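Local atomic coordinates of putative CRISPR-associated endoribonuclease-like protein Cas6nc (Pyrococcus horikoshii, PDB entry 3QJL), a protein that binds CRISPR RNA as a member of the Cas6 family, whose endoribonucleases process CRISPR transcripts in prokaryotic adaptive immunity. Residues M5-K10 and L81-S86; V9-L14 and F111-I116. All coordinates share one frame; numbering follows the deposited sequence.

Contact 1 of 2, residues M5-K10 and L81-S86; sequences MRIEVK and LYISSS. With nucleotides of chain B.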
ATOM      1  N   MET A   5     -23.710 -13.485  11.076  1.00 72.38           N
ATOM      2  CA  MET A   5     -22.845 -13.601  12.232  1.00 66.19           C
ATOM      3  C   MET A   5     -21.380 -13.461  11.860  1.00 62.92           C
ATOM      4  O   MET A   5     -20.919 -13.977  10.843  1.00 53.96           O
ATOM      5  CB  MET A   5     -23.120 -14.889  13.000  1.00 60.37           C
ATOM      6  CG  MET A   5     -23.876 -14.659  14.323  1.00 75.13           C
ATOM      7  SD  MET A   5     -25.368 -13.632  14.219  1.00 82.33           S
ATOM      8  CE  MET A   5     -24.734 -12.010  14.684  1.00 68.86           C
ATOM      9  N   ARG A   6     -20.667 -12.714  12.688  1.00 59.68           N
ATOM     10  CA  ARG A   6     -19.248 -12.505  12.513  1.00 50.59           C
ATOM     11  C   ARG A   6     -18.637 -12.430  13.904  1.00 48.80           C
ATOM     12  O   ARG A   6     -19.184 -11.772  14.777  1.00 54.89           O
ATOM     13  CB  ARG A   6     -19.023 -11.204  11.745  1.00 52.44           C
ATOM     14  CG  ARG A   6     -17.583 -10.766  11.698  1.00 55.17           C
ATOM     15  CD  ARG A   6     -17.378  -9.574  10.770  1.00 59.88           C
ATOM     16  NE  ARG A   6     -17.780  -9.831   9.387  1.00 57.24           N
ATOM     17  CZ  ARG A   6     -17.228  -9.235   8.334  1.00 55.09           C
ATOM     18  NH1 ARG A   6     -16.246  -8.364   8.510  1.00 54.50           N
ATOM     19  NH2 ARG A   6     -17.644  -9.517   7.107  1.00 50.69           N
ATOM     20  N   ILE A   7     -17.518 -13.100  14.131  1.00 45.42           N
ATOM     21  CA  ILE A   7     -16.925 -13.081  15.463  1.00 47.52           C
ATOM     22  C   ILE A   7     -15.495 -12.542  15.511  1.00 50.32           C
ATOM     23  O   ILE A   7     -14.743 -12.628  14.541  1.00 50.53           O
ATOM     24  CB  ILE A   7     -16.969 -14.471  16.140  1.00 45.06           C
ATOM     25  CG1 ILE A   7     -16.309 -15.527  15.252  1.00 45.73           C
ATOM     26  CG2 ILE A   7     -18.387 -14.863  16.434  1.00 44.90           C
ATOM     27  CD1 ILE A   7     -16.160 -16.875  15.928  1.00 43.69           C
ATOM     28  N   GLU A   8     -15.133 -11.982  16.658  1.00 46.40           N
ATOM     29  CA  GLU A   8     -13.769 -11.599  16.924  1.00 45.60           C
ATOM     30  C   GLU A   8     -13.169 -12.512  17.969  1.00 47.50           C
ATOM     31  O   GLU A   8     -13.640 -12.569  19.099  1.00 55.47           O
ATOM     32  CB  GLU A   8     -13.706 -10.161  17.414  1.00 52.17           C
ATOM     33  CG  GLU A   8     -12.385  -9.803  18.064  1.00 51.54           C
ATOM     34  CD  GLU A   8     -12.269  -8.323  18.337  1.00 62.54           C
ATOM     35  OE1 GLU A   8     -11.165  -7.867  18.720  1.00 68.83           O
ATOM     36  OE2 GLU A   8     -13.284  -7.613  18.153  1.00 63.98           O
ATOM     37  N   VAL A   9     -12.124 -13.223  17.581  1.00 48.27           N
ATOM     38  CA  VAL A   9     -11.371 -14.079  18.477  1.00 45.72           C
ATOM     39  C   VAL A   9     -10.100 -13.360  18.901  1.00 49.98           C
ATOM     40  O   VAL A   9      -9.255 -13.077  18.067  1.00 55.95           O
ATOM     41  CB  VAL A   9     -10.930 -15.344  17.737  1.00 45.08           C
ATOM     42  CG1 VAL A   9     -10.074 -16.219  18.635  1.00 46.28           C
ATOM     43  CG2 VAL A   9     -12.137 -16.095  17.183  1.00 40.54           C
ATOM     44  N   LYS A  10      -9.942 -13.063  20.185  1.00 57.74           N
ATOM     45  CA  LYS A  10      -8.699 -12.456  20.651  1.00 52.62           C
ATOM     46  C   LYS A  10      -7.636 -13.509  20.922  1.00 51.62           C
ATOM     47  O   LYS A  10      -7.921 -14.556  21.473  1.00 55.30           O
ATOM     48  CB  LYS A  10      -8.934 -11.594  21.891  1.00 55.70           C
ATOM     49  CG  LYS A  10      -9.459 -10.204  21.585  1.00 61.47           C
ATOM     50  CD  LYS A  10      -9.380  -9.315  22.814  1.00 70.00           C
ATOM     51  CE  LYS A  10      -9.805  -7.879  22.512  1.00 77.02           C
ATOM     52  NZ  LYS A  10      -8.696  -7.044  21.937  1.00 79.20           N
ATOM     53  N   LEU A  81      -8.550 -12.006  15.402  1.00 43.41           N
ATOM     54  CA  LEU A  81      -8.753 -12.706  14.155  1.00 41.40           C
ATOM     55  C   LEU A  81     -10.240 -12.736  13.894  1.00 46.84           C
ATOM     56  O   LEU A  81     -10.978 -13.327  14.668  1.00 45.01           O
ATOM     57  CB  LEU A  81      -8.238 -14.123  14.303  1.00 41.80           C
ATOM     58  CG  LEU A  81      -8.646 -15.115  13.228  1.00 44.68           C
ATOM     59  CD1 LEU A  81      -7.684 -15.047  12.068  1.00 43.55           C
ATOM     60  CD2 LEU A  81      -8.666 -16.510  13.808  1.00 40.62           C
ATOM     61  N   TYR A  82     -10.694 -12.122  12.812  1.00 43.66           N
ATOM     62  CA  TYR A  82     -12.126 -12.055  12.552  1.00 43.53           C
ATOM     63  C   TYR A  82     -12.573 -13.189  11.655  1.00 45.46           C
ATOM     64  O   TYR A  82     -11.890 -13.516  10.692  1.00 49.43           O
ATOM     65  CB  TYR A  82     -12.483 -10.720  11.922  1.00 46.51           C
ATOM     66  CG  TYR A  82     -12.154  -9.575  12.828  1.00 52.67           C
ATOM     67  CD1 TYR A  82     -10.926  -8.941  12.753  1.00 51.67           C
ATOM     68  CD2 TYR A  82     -13.059  -9.140  13.776  1.00 52.23           C
ATOM     69  CE1 TYR A  82     -10.616  -7.899  13.588  1.00 55.70           C
ATOM     70  CE2 TYR A  82     -12.755  -8.097  14.612  1.00 60.48           C
ATOM     71  CZ  TYR A  82     -11.534  -7.480  14.517  1.00 59.66           C
ATOM     72  OH  TYR A  82     -11.228  -6.440  15.358  1.00 66.36           O
ATOM     73  N   ILE A  83     -13.718 -13.787  11.975  1.00 40.76           N
ATOM     74  CA  ILE A  83     -14.240 -14.923  11.225  1.00 38.67           C
ATOM     75  C   ILE A  83     -15.670 -14.611  10.824  1.00 41.04           C
ATOM     76  O   ILE A  83     -16.391 -13.989  11.587  1.00 49.64           O
ATOM     77  CB  ILE A  83     -14.195 -16.192  12.094  1.00 40.30           C
ATOM     78  CG1 ILE A  83     -12.779 -16.402  12.630  1.00 38.95           C
ATOM     79  CG2 ILE A  83     -14.668 -17.418  11.322  1.00 38.60           C
ATOM     80  CD1 ILE A  83     -12.578 -17.704  13.352  1.00 34.93           C
ATOM     81  N   SER A  84     -16.095 -15.030   9.640  1.00 37.40           N
ATOM     82  CA  SER A  84     -17.432 -14.673   9.168  1.00 40.28           C
ATOM     83  C   SER A  84     -18.099 -15.824   8.419  1.00 41.32           C
ATOM     84  O   SER A  84     -17.423 -16.720   7.920  1.00 44.29           O
ATOM     85  CB  SER A  84     -17.356 -13.421   8.280  1.00 47.26           C
ATOM     86  OG  SER A  84     -18.633 -12.984   7.845  1.00 50.43           O
ATOM     87  N   SER A  85     -19.421 -15.781   8.314  1.00 39.61           N
ATOM     88  CA  SER A  85     -20.159 -16.805   7.585  1.00 42.33           C
ATOM     89  C   SER A  85     -21.626 -16.434   7.526  1.00 46.55           C
ATOM     90  O   SER A  85     -22.137 -15.738   8.396  1.00 56.26           O
ATOM     91  CB  SER A  85     -20.027 -18.151   8.312  1.00 44.27           C
ATOM     92  OG  SER A  85     -20.748 -19.190   7.653  1.00 43.13           O
ATOM     93  N   SER A  86     -22.325 -16.958   6.530  1.00 45.82           N
ATOM     94  CA  SER A  86     -23.736 -16.656   6.361  1.00 49.23           C
ATOM     95  C   SER A  86     -24.544 -17.617   7.222  1.00 54.43           C
ATOM     96  O   SER A  86     -25.741 -17.430   7.452  1.00 59.78           O
ATOM     97  CB  SER A  86     -24.123 -16.817   4.895  1.00 45.86           C
ATOM     98  OG  SER A  86     -23.703 -18.077   4.410  1.00 47.36           O
TER
ATOM     99  O5'   G B   1     -14.751  -4.530  16.312  1.00 84.16           O
ATOM    100  C5'   G B   1     -14.373  -3.198  15.966  1.00 92.97           C
ATOM    101  C4'   G B   1     -13.199  -3.178  15.015  1.00 94.22           C
ATOM    102  O4'   G B   1     -13.269  -4.354  14.160  1.00 92.38           O
ATOM    103  C3'   G B   1     -13.137  -1.968  14.080  1.00100.44           C
ATOM    104  O3'   G B   1     -11.767  -1.630  13.798  1.00106.84           O
ATOM    105  C2'   G B   1     -13.808  -2.497  12.808  1.00 97.38           C
ATOM    106  O2'   G B   1     -13.450  -1.819  11.616  1.00 88.18           O
ATOM    107  C1'   G B   1     -13.346  -3.959  12.802  1.00 91.80           C
ATOM    108  N9    G B   1     -14.264  -4.879  12.108  1.00 86.06           N
ATOM    109  C8    G B   1     -13.905  -6.042  11.467  1.00 72.61           C
ATOM    110  N7    G B   1     -14.910  -6.676  10.927  1.00 69.70           N
ATOM    111  C5    G B   1     -16.009  -5.889  11.233  1.00 78.35           C
ATOM    112  C6    G B   1     -17.376  -6.073  10.912  1.00 78.92           C
ATOM    113  O6    G B   1     -17.892  -6.996  10.270  1.00 77.52           O
ATOM    114  N1    G B   1     -18.179  -5.049  11.412  1.00 79.98           N
ATOM    115  C2    G B   1     -17.724  -3.974  12.133  1.00 86.06           C
ATOM    116  N2    G B   1     -18.659  -3.090  12.524  1.00 83.99           N
ATOM    117  N3    G B   1     -16.445  -3.792  12.441  1.00 91.47           N
ATOM    118  C4    G B   1     -15.640  -4.778  11.966  1.00 87.87           C
TER

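Contact 2 of 2, residues V9-L14 and F111-I116; sequences VKLLPL and FLVGDI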
ATOM      1  N   VAL A   9     -12.124 -13.223  17.581  1.00 48.27           N
ATOM      2  CA  VAL A   9     -11.371 -14.079  18.477  1.00 45.72           C
ATOM      3  C   VAL A   9     -10.100 -13.360  18.901  1.00 49.98           C
ATOM      4  O   VAL A   9      -9.255 -13.077  18.067  1.00 55.95           O
ATOM      5  CB  VAL A   9     -10.930 -15.344  17.737  1.00 45.08           C
ATOM      6  CG1 VAL A   9     -10.074 -16.219  18.635  1.00 46.28           C
ATOM      7  CG2 VAL A   9     -12.137 -16.095  17.183  1.00 40.54           C
ATOM      8  N   LYS A  10      -9.942 -13.063  20.185  1.00 57.74           N
ATOM      9  CA  LYS A  10      -8.699 -12.456  20.651  1.00 52.62           C
ATOM     10  C   LYS A  10      -7.636 -13.509  20.922  1.00 51.62           C
ATOM     11  O   LYS A  10      -7.921 -14.556  21.473  1.00 55.30           O
ATOM     12  CB  LYS A  10      -8.934 -11.594  21.891  1.00 55.70           C
ATOM     13  CG  LYS A  10      -9.459 -10.204  21.585  1.00 61.47           C
ATOM     14  CD  LYS A  10      -9.380  -9.315  22.814  1.00 70.00           C
ATOM     15  CE  LYS A  10      -9.805  -7.879  22.512  1.00 77.02           C
ATOM     16  NZ  LYS A  10      -8.696  -7.044  21.937  1.00 79.20           N
ATOM     17  N   LEU A  11      -6.405 -13.239  20.515  1.00 55.95           N
ATOM     18  CA  LEU A  11      -5.326 -14.180  20.756  1.00 55.68           C
ATOM     19  C   LEU A  11      -4.206 -13.524  21.545  1.00 65.13           C
ATOM     20  O   LEU A  11      -3.926 -12.328  21.387  1.00 61.70           O
ATOM     21  CB  LEU A  11      -4.792 -14.736  19.446  1.00 51.48           C
ATOM     22  CG  LEU A  11      -5.805 -15.540  18.644  1.00 52.36           C
ATOM     23  CD1 LEU A  11      -5.452 -15.489  17.195  1.00 56.94           C
ATOM     24  CD2 LEU A  11      -5.856 -16.975  19.125  1.00 58.87           C
ATOM     25  N   LEU A  12      -3.584 -14.314  22.413  1.00 67.02           N
ATOM     26  CA  LEU A  12      -2.518 -13.828  23.272  1.00 64.43           C
ATOM     27  C   LEU A  12      -1.225 -14.539  22.925  1.00 67.72           C
ATOM     28  O   LEU A  12      -1.151 -15.766  23.014  1.00 68.37           O
ATOM     29  CB  LEU A  12      -2.881 -14.054  24.737  1.00 64.38           C
ATOM     30  CG  LEU A  12      -4.286 -13.559  25.104  1.00 68.47           C
ATOM     31  CD1 LEU A  12      -4.896 -14.389  26.232  1.00 71.24           C
ATOM     32  CD2 LEU A  12      -4.287 -12.078  25.455  1.00 64.74           C
ATOM     33  N   PRO A  13      -0.213 -13.774  22.490  1.00 68.16           N
ATOM     34  CA  PRO A  13       1.114 -14.311  22.175  1.00 66.32           C
ATOM     35  C   PRO A  13       1.760 -14.780  23.464  1.00 68.24           C
ATOM     36  O   PRO A  13       1.753 -14.027  24.430  1.00 68.14           O
ATOM     37  CB  PRO A  13       1.868 -13.094  21.634  1.00 63.25           C
ATOM     38  CG  PRO A  13       0.825 -12.052  21.383  1.00 64.68           C
ATOM     39  CD  PRO A  13      -0.256 -12.312  22.362  1.00 65.98           C
ATOM     40  N   LEU A  14       2.319 -15.983  23.482  1.00 71.20           N
ATOM     41  CA  LEU A  14       2.792 -16.563  24.737  1.00 78.16           C
ATOM     42  C   LEU A  14       4.073 -15.970  25.332  1.00 82.66           C
ATOM     43  O   LEU A  14       4.091 -15.576  26.500  1.00 90.62           O
ATOM     44  CB  LEU A  14       2.881 -18.089  24.641  1.00 76.26           C
ATOM     45  CG  LEU A  14       1.490 -18.727  24.618  1.00 74.51           C
ATOM     46  CD1 LEU A  14       1.555 -20.232  24.861  1.00 73.78           C
ATOM     47  CD2 LEU A  14       0.596 -18.047  25.645  1.00 65.68           C
ATOM     48  N   PHE A 111      -0.066 -19.137  20.472  1.00 66.13           N
ATOM     49  CA  PHE A 111      -1.062 -18.229  21.016  1.00 67.32           C
ATOM     50  C   PHE A 111      -1.993 -18.956  21.973  1.00 68.91           C
ATOM     51  O   PHE A 111      -1.955 -20.182  22.092  1.00 65.51           O
ATOM     52  CB  PHE A 111      -1.883 -17.591  19.895  1.00 65.22           C
ATOM     53  CG  PHE A 111      -1.103 -16.630  19.041  1.00 67.20           C
ATOM     54  CD1 PHE A 111      -0.551 -17.040  17.838  1.00 66.11           C
ATOM     55  CD2 PHE A 111      -0.932 -15.312  19.437  1.00 67.96           C
ATOM     56  CE1 PHE A 111       0.162 -16.157  17.047  1.00 70.79           C
ATOM     57  CE2 PHE A 111      -0.221 -14.422  18.654  1.00 65.31           C
ATOM     58  CZ  PHE A 111       0.327 -14.845  17.455  1.00 69.21           C
ATOM     59  N   LEU A 112      -2.853 -18.183  22.625  1.00 67.40           N
ATOM     60  CA  LEU A 112      -3.829 -18.713  23.557  1.00 62.61           C
ATOM     61  C   LEU A 112      -5.115 -17.945  23.343  1.00 63.18           C
ATOM     62  O   LEU A 112      -5.123 -16.718  23.477  1.00 62.80           O
ATOM     63  CB  LEU A 112      -3.341 -18.479  24.977  1.00 65.58           C
ATOM     64  CG  LEU A 112      -3.743 -19.529  26.004  1.00 67.22           C
ATOM     65  CD1 LEU A 112      -3.248 -20.898  25.549  1.00 64.30           C
ATOM     66  CD2 LEU A 112      -3.180 -19.156  27.376  1.00 62.74           C
ATOM     67  N   VAL A 113      -6.205 -18.639  23.030  1.00 56.82           N
ATOM     68  CA  VAL A 113      -7.447 -17.928  22.759  1.00 56.35           C
ATOM     69  C   VAL A 113      -7.960 -17.200  23.997  1.00 58.51           C
ATOM     70  O   VAL A 113      -8.176 -17.803  25.045  1.00 61.55           O
ATOM     71  CB  VAL A 113      -8.551 -18.857  22.255  1.00 56.30           C
ATOM     72  CG1 VAL A 113      -9.770 -18.044  21.863  1.00 50.31           C
ATOM     73  CG2 VAL A 113      -8.056 -19.680  21.086  1.00 56.40           C
ATOM     74  N   GLY A 114      -8.152 -15.895  23.858  1.00 61.54           N
ATOM     75  CA  GLY A 114      -8.785 -15.085  24.880  1.00 59.89           C
ATOM     76  C   GLY A 114     -10.231 -15.005  24.457  1.00 63.86           C
ATOM     77  O   GLY A 114     -10.722 -15.914  23.789  1.00 63.93           O
ATOM     78  N   ASP A 115     -10.904 -13.913  24.793  1.00 63.70           N
ATOM     79  CA  ASP A 115     -12.340 -13.803  24.537  1.00 63.07           C
ATOM     80  C   ASP A 115     -12.740 -14.044  23.083  1.00 62.43           C
ATOM     81  O   ASP A 115     -12.045 -13.638  22.148  1.00 62.41           O
ATOM     82  CB  ASP A 115     -12.851 -12.438  24.986  1.00 64.87           C
ATOM     83  CG  ASP A 115     -12.161 -11.952  26.244  1.00 86.46           C
ATOM     84  OD1 ASP A 115     -11.106 -11.283  26.110  1.00 91.51           O
ATOM     85  OD2 ASP A 115     -12.660 -12.256  27.358  1.00 81.42           O
ATOM     86  N   ILE A 116     -13.863 -14.733  22.914  1.00 53.99           N
ATOM     87  CA  ILE A 116     -14.560 -14.794  21.644  1.00 54.89           C
ATOM     88  C   ILE A 116     -15.728 -13.846  21.817  1.00 54.13           C
ATOM     89  O   ILE A 116     -16.213 -13.673  22.916  1.00 62.54           O
ATOM     90  CB  ILE A 116     -15.094 -16.211  21.335  1.00 52.41           C
ATOM     91  CG1 ILE A 116     -13.960 -17.168  20.995  1.00 51.67           C
ATOM     92  CG2 ILE A 116     -16.023 -16.183  20.147  1.00 57.26           C
ATOM     93  CD1 ILE A 116     -13.036 -17.433  22.131  1.00 61.55           C
TER

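Contact 1 of 2, residues M5-K10 and L81-S86
E8 and Y82 run out together from two neighbouring antiparallel strands at the centre of a ferredoxin-like sheet. The E8 chain is extended, CG anti to the backbone N (chi1 164°), which lays it alongside the tyrosine: E8 CB approaches obliquely, 3.6 Å from Y82 CE2, and the carboxylate plane is turned 51° from the ring. Above a face of that ring sits guanosine G1 of chain B, its C8 3.8 Å over the centre. R6, on the same face of the sheet, extends through chi2 and then bends at chi3 (-59°); this brings its guanidinium to the base, where R6 NH1 donates to N7 of G1 of chain B at 3.2 Å, in the guanidinium plane. R6 NH1 also bonds to V239 O. S84 stands next to R6 but hydrogen-bonds to the backbone of E225, and K117 makes a salt bridge to E8 OE2. On the other face I7 CG1 meets I83 CB at 3.9 Å; I91 of helix 88-100 packs on I7, and F56 of strand 55-60 on L81 and I83. Backbone bonds join I7 with I83 and V9 with L81. The ring beneath G1 and the R6 bond to N7 are consistent with a seat for an RNA base.

Contact 2 of 2, residues V9-L14 and F111-I116
V9 and V113 meet methyl to methyl where strands 9-13 and 111-116 run antiparallel in the N-terminal ferredoxin-like sheet, with a beta bulge that shifts the pairing by one residue between V9 and L11. V9 faces I116 and L11 faces V113, both non-hydrogen-bonded pairs, so the extra residue falls on the 111-116 side.

Backbone hydrogen bonds follow the bulge. K10 uses both of its polar backbone atoms: K10 N donates to D115 O at 2.9 Å, almost straight, and K10 O accepts from G114 N at 2.7 Å. Further on, L12 N bonds to L112 O, while the return bond from L112 N to L12 O is weak.

The apolar contacts divide between the two faces. On the one carrying V9, L11, P13, F111, V113 and I116, V9 CG1 is 3.7 Å from V113 CG1, and L11 CD2 reaches V113 CG2 at 4.0 Å. F111 has CG anti to its carbonyl carbon (chi1 -69°), an orientation that brings the CD2-CE2 side of its ring to L11 CB and to the proline; F104 and I106 of strand 103-106 also pack on F111. L12 and L112 lie on the other, more exposed face; from the loop beyond, L14 swings its CD2 in against L112 CB.

Among the charged groups, K10 NZ is 6.4 Å from D115 OD1, not in contact; its salt bridge is to D78. Beyond L12, P13 CG rests 3.8 Å from F111 CE2.

Overall arrangement
From the N terminus, strand 5-13 enters first and serves both contacts, which share V9 and K10. In contact 1 the chain returns to it after 70 residues that include helices 25-39 and 41-47 and strand 55-60, closing the first loop. Helix 88-100 and strand 103-106 then follow before 111-116 closes the second in contact 2. The two loops overlap rather than nest, the second starting and ending later, with strand 79-85 within its span. Thus 5-13 is flanked by 79-85 and 109-118 in one antiparallel sheet. The centres of the contacts are about 14 Å apart, and they touch directly: L81 CB packs on L11 CD1, and I7 CD1 on I116 CG2.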